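Local coordinates for protein ten1 (Schizosaccharomyces pombe, PDB 3KF6), which partners Stn1 in an Rpa2-Rpa3-like complex at telomeres and is required for telomere maintenance, with a role in binding single-stranded telomeric DNA, at residues R25-V30 with I89-Y94; L66-R71 with L81-A86. All blocks are in the same frame, centred on the assembly; numbering follows the deposited sequence.

Interaction 1 of 2, residues R25-V30 with I89-Y94; sequences RFLGCV and INLPRY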
# COMPACT_ATOMS: atom_id res chain seq x y z
N ARG B 25 4.89 -0.90 8.31
CA ARG B 25 4.09 0.30 8.17
C ARG B 25 3.19 0.40 9.39
O ARG B 25 2.51 -0.57 9.75
CB ARG B 25 3.22 0.28 6.90
CG ARG B 25 2.26 1.47 6.90
CD ARG B 25 1.33 1.51 5.71
NE ARG B 25 0.24 2.44 5.96
CZ ARG B 25 -0.61 2.86 5.02
NH1 ARG B 25 -0.50 2.42 3.77
NH2 ARG B 25 -1.58 3.70 5.34
N PHE B 26 3.20 1.55 10.05
CA PHE B 26 2.38 1.74 11.24
C PHE B 26 2.03 3.21 11.47
O PHE B 26 2.66 4.11 10.90
CB PHE B 26 3.09 1.18 12.48
CG PHE B 26 4.47 1.73 12.68
CD1 PHE B 26 5.57 1.13 12.09
CD2 PHE B 26 4.67 2.86 13.47
CE1 PHE B 26 6.86 1.64 12.27
CE2 PHE B 26 5.96 3.39 13.66
CZ PHE B 26 7.04 2.77 13.05
N LEU B 27 1.02 3.43 12.30
CA LEU B 27 0.56 4.76 12.64
C LEU B 27 0.97 5.05 14.08
O LEU B 27 0.88 4.17 14.95
CB LEU B 27 -0.97 4.81 12.50
CG LEU B 27 -1.71 6.08 12.90
CD1 LEU B 27 -1.29 7.23 12.00
CD2 LEU B 27 -3.21 5.84 12.79
N GLY B 28 1.42 6.27 14.34
CA GLY B 28 1.84 6.61 15.69
C GLY B 28 1.59 8.06 16.02
O GLY B 28 1.47 8.91 15.13
N CYS B 29 1.51 8.35 17.32
CA CYS B 29 1.26 9.70 17.81
C CYS B 29 2.57 10.33 18.31
O CYS B 29 3.28 9.73 19.12
CB CYS B 29 0.23 9.64 18.93
SG CYS B 29 -0.30 11.24 19.52
N VAL B 30 2.87 11.54 17.84
CA VAL B 30 4.11 12.19 18.23
C VAL B 30 4.21 12.54 19.72
O VAL B 30 3.39 13.28 20.25
CB VAL B 30 4.35 13.48 17.41
CG1 VAL B 30 5.64 14.15 17.85
CG2 VAL B 30 4.43 13.14 15.93
N ILE B 89 -7.62 11.10 10.52
CA ILE B 89 -7.93 9.69 10.37
C ILE B 89 -8.85 9.21 11.48
O ILE B 89 -8.76 9.67 12.63
CB ILE B 89 -6.66 8.81 10.35
CG1 ILE B 89 -7.01 7.40 9.88
CG2 ILE B 89 -6.03 8.76 11.73
CD1 ILE B 89 -5.82 6.57 9.47
N ASN B 90 -9.75 8.31 11.12
CA ASN B 90 -10.70 7.71 12.05
C ASN B 90 -9.93 6.55 12.69
O ASN B 90 -9.88 5.46 12.14
CB ASN B 90 -11.90 7.17 11.28
CG ASN B 90 -12.99 6.62 12.18
OD1 ASN B 90 -12.71 5.90 13.13
ND2 ASN B 90 -14.24 6.95 11.87
N LEU B 91 -9.31 6.80 13.85
CA LEU B 91 -8.53 5.77 14.52
C LEU B 91 -9.26 4.46 14.77
O LEU B 91 -8.71 3.39 14.52
CB LEU B 91 -7.96 6.31 15.85
CG LEU B 91 -6.74 7.22 15.73
CD1 LEU B 91 -6.31 7.70 17.12
CD2 LEU B 91 -5.60 6.47 15.06
N PRO B 92 -10.51 4.52 15.27
CA PRO B 92 -11.23 3.27 15.51
C PRO B 92 -11.40 2.41 14.27
O PRO B 92 -11.24 1.19 14.33
CB PRO B 92 -12.56 3.75 16.09
CG PRO B 92 -12.18 5.02 16.80
CD PRO B 92 -11.27 5.67 15.78
N ARG B 93 -11.74 3.04 13.14
CA ARG B 93 -11.93 2.29 11.90
C ARG B 93 -10.58 1.81 11.37
O ARG B 93 -10.47 0.69 10.87
CB ARG B 93 -12.65 3.15 10.86
CG ARG B 93 -13.98 3.72 11.35
CD ARG B 93 -15.20 3.25 10.56
NE ARG B 93 -15.45 1.81 10.67
CZ ARG B 93 -16.64 1.24 10.49
NH1 ARG B 93 -17.70 1.98 10.20
NH2 ARG B 93 -16.77 -0.07 10.59
N TYR B 94 -9.56 2.65 11.49
CA TYR B 94 -8.23 2.25 11.04
C TYR B 94 -7.73 1.02 11.81
O TYR B 94 -7.25 0.06 11.20
CB TYR B 94 -7.24 3.41 11.21
CG TYR B 94 -5.80 2.99 11.05
CD1 TYR B 94 -5.04 2.61 12.16
CD2 TYR B 94 -5.20 2.93 9.80
CE1 TYR B 94 -3.72 2.18 12.02
CE2 TYR B 94 -3.88 2.50 9.65
CZ TYR B 94 -3.15 2.13 10.77
OH TYR B 94 -1.85 1.70 10.63
O HOH W 1 -0.39 3.14 8.63
O HOH W 2 -0.51 1.06 12.99
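The phenol oxygen of Y94 is held by two waters that tie helix 91-103 to strand 23-34. One water lies 2.8 Å from Y94 OH, in the plane of the ring at its edge, and accepts the backbone N-H of L27. The other stands 2.9 Å from Y94 OH and accepts from NE of R25, in the plane of the guanidinium at its edge. No direct hydrogen bond joins the two segments.

Beside this polar link, L27 slides past the Y94 side chain in the opposite direction. With CG anti to the backbone N (chi1 176°), the L27 branch starts out toward the helix. L27 CD2 sits over one ring face, off centre toward the rim atoms CD1 and CE1, 4.0 Å from the ring centroid in a CH-pi contact. CB of L27 lies beside the hydroxyl end of the same rim, 3.7 Å from Y94 OH and close to CE1. The same L27 CD2 presses tightly on CD2 of L91, at 3.4 Å, while CG2 of I89 touches it more loosely.

At the start of the helix, N90 is the N-cap: its OD1 accepts from R93 N at 3.0 Å. Beyond the contact, R25 forms a salt bridge with E132 of the Stn1 chain, and Y94 packs on W136 of that chain. A phenylalanine in place of Y94 could keep the ring over L27 but would probably leave both waters without their shared partner, uncoupling R25 NE and L27 N from the helix.

Methyl packing apart, the polar coupling of helix to strand thus rests on one hydroxyl, beside the Stn1 interface.

Interaction 2 of 2, residues L66-R71 with L81-A86; sequences LNIVGR and LLIRSA
N67 and R84 form an antiparallel hydrogen-bonded pair: N67 N donates to R84 O at 2.7 Å, nearly along the C=O axis and almost straight at 173°, and R84 N returns a bond to N67 O. Farther along, V69 N donates to L82 O, while V69 O accepts twice, from L81 N at 2.8 Å and L82 N at 3.0 Å. Near the other end a water bridges N67 ND2 and S85 O, and A86 CB rests 3.6 Å from the same ND2.

On one face of the sheet, I68 and I83 run alongside each other in the same direction, with I68 CD1 3.9 Å from I83 CG1; L66 CD1 reaches CG2 of that isoleucine. The other face carries N67, R84, V69 and L82; the CB atoms of V69 and L82 meet at 3.9 Å, and both residues pack on Y55 of the Stn1 chain. R84 starts from this face, and its NH2 donates to N101 OD1 and P99 O of the Stn1 chain. CD1 of L81 touches CG of R71, whose NH1 forms a salt bridge with D5.

Two consecutive residues, L81 and L82, opposite the single V69 form a classic beta bulge, set in an antiparallel hairpin of the OB-fold sheet.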
# COMPACT_ATOMS: atom_id res chain seq x y z
N LEU B 66 1.05 10.32 12.66
CA LEU B 66 1.84 10.11 11.45
C LEU B 66 1.83 8.67 10.96
O LEU B 66 1.80 7.74 11.77
CB LEU B 66 3.30 10.49 11.71
CG LEU B 66 3.61 11.91 12.16
CD1 LEU B 66 5.10 12.03 12.47
CD2 LEU B 66 3.20 12.90 11.07
N ASN B 67 1.84 8.50 9.64
CA ASN B 67 1.94 7.17 9.05
C ASN B 67 3.43 7.00 8.77
O ASN B 67 4.07 7.90 8.22
CB ASN B 67 1.17 7.07 7.73
CG ASN B 67 -0.31 6.83 7.92
OD1 ASN B 67 -0.71 5.98 8.72
ND2 ASN B 67 -1.13 7.56 7.18
N ILE B 68 3.97 5.84 9.13
CA ILE B 68 5.39 5.57 8.96
C ILE B 68 5.65 4.29 8.19
O ILE B 68 4.98 3.29 8.41
CB ILE B 68 6.08 5.39 10.35
CG1 ILE B 68 5.98 6.67 11.17
CG2 ILE B 68 7.54 4.98 10.17
CD1 ILE B 68 6.77 7.82 10.61
N VAL B 69 6.61 4.35 7.27
CA VAL B 69 7.06 3.16 6.56
C VAL B 69 8.55 3.17 6.85
O VAL B 69 9.22 4.17 6.60
CB VAL B 69 6.84 3.21 5.04
CG1 VAL B 69 7.50 1.98 4.39
CG2 VAL B 69 5.36 3.23 4.72
N GLY B 70 9.06 2.08 7.39
CA GLY B 70 10.48 2.02 7.69
C GLY B 70 10.93 0.60 7.94
O GLY B 70 10.15 -0.33 7.80
N ARG B 71 12.20 0.44 8.31
CA ARG B 71 12.75 -0.88 8.59
C ARG B 71 13.15 -1.00 10.05
O ARG B 71 13.73 -0.07 10.62
CB ARG B 71 13.97 -1.16 7.72
CG ARG B 71 13.69 -1.32 6.25
CD ARG B 71 14.93 -1.82 5.51
NE ARG B 71 14.68 -1.88 4.08
CZ ARG B 71 13.89 -2.77 3.49
NH1 ARG B 71 13.27 -3.69 4.22
NH2 ARG B 71 13.69 -2.71 2.19
N LEU B 81 11.69 5.47 6.37
CA LEU B 81 11.88 5.60 4.93
C LEU B 81 10.86 6.58 4.35
O LEU B 81 11.16 7.33 3.42
CB LEU B 81 11.72 4.24 4.24
CG LEU B 81 12.68 3.13 4.68
CD1 LEU B 81 12.30 1.83 4.01
CD2 LEU B 81 14.10 3.52 4.33
N LEU B 82 9.65 6.56 4.89
CA LEU B 82 8.58 7.44 4.43
C LEU B 82 7.74 7.94 5.60
O LEU B 82 7.45 7.19 6.53
CB LEU B 82 7.66 6.72 3.45
CG LEU B 82 8.21 6.23 2.12
CD1 LEU B 82 7.14 5.39 1.43
CD2 LEU B 82 8.60 7.41 1.25
N ILE B 83 7.34 9.21 5.54
CA ILE B 83 6.51 9.80 6.58
C ILE B 83 5.38 10.59 5.92
O ILE B 83 5.60 11.31 4.95
CB ILE B 83 7.29 10.80 7.47
CG1 ILE B 83 8.56 10.16 8.01
CG2 ILE B 83 6.41 11.26 8.63
CD1 ILE B 83 9.44 11.14 8.77
N ARG B 84 4.17 10.44 6.44
CA ARG B 84 3.02 11.17 5.92
C ARG B 84 2.08 11.48 7.08
O ARG B 84 1.92 10.67 7.98
CB ARG B 84 2.26 10.35 4.87
CG ARG B 84 2.87 10.34 3.47
CD ARG B 84 2.73 11.70 2.79
NE ARG B 84 3.11 11.65 1.38
CZ ARG B 84 4.34 11.40 0.94
NH1 ARG B 84 5.32 11.17 1.80
NH2 ARG B 84 4.59 11.38 -0.36
N SER B 85 1.46 12.65 7.05
CA SER B 85 0.52 13.01 8.10
C SER B 85 -0.76 12.19 7.94
O SER B 85 -1.23 11.97 6.83
CB SER B 85 0.17 14.50 8.01
OG SER B 85 -0.96 14.81 8.81
N ALA B 86 -1.32 11.74 9.07
CA ALA B 86 -2.56 10.97 9.07
C ALA B 86 -3.65 11.82 9.72
O ALA B 86 -4.57 11.30 10.36
CB ALA B 86 -2.38 9.66 9.84
O HOH W 3 -1.37 9.62 5.55

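The centres of interactions 1 and 2 lie about 11 Å apart, and both draw on one curled sheet in which strands 23-34 and 65-74 are neighbours. F26 O to I68 N and G28 O to L66 N are probable hydrogen bonds joining the two contacts, while L27 also packs on A86. Along the chain, strand 23-34 comes first, then the hairpin of strands 65-74 and 77-85, and finally helix 91-103. Interaction 2 therefore falls within the stretch of chain that interaction 1 spans. In the OB fold, interaction 2 pairs two strands within the sheet, and interaction 1 sets the C-terminal helix against the strand next to them, with both contacts bordered by Stn1.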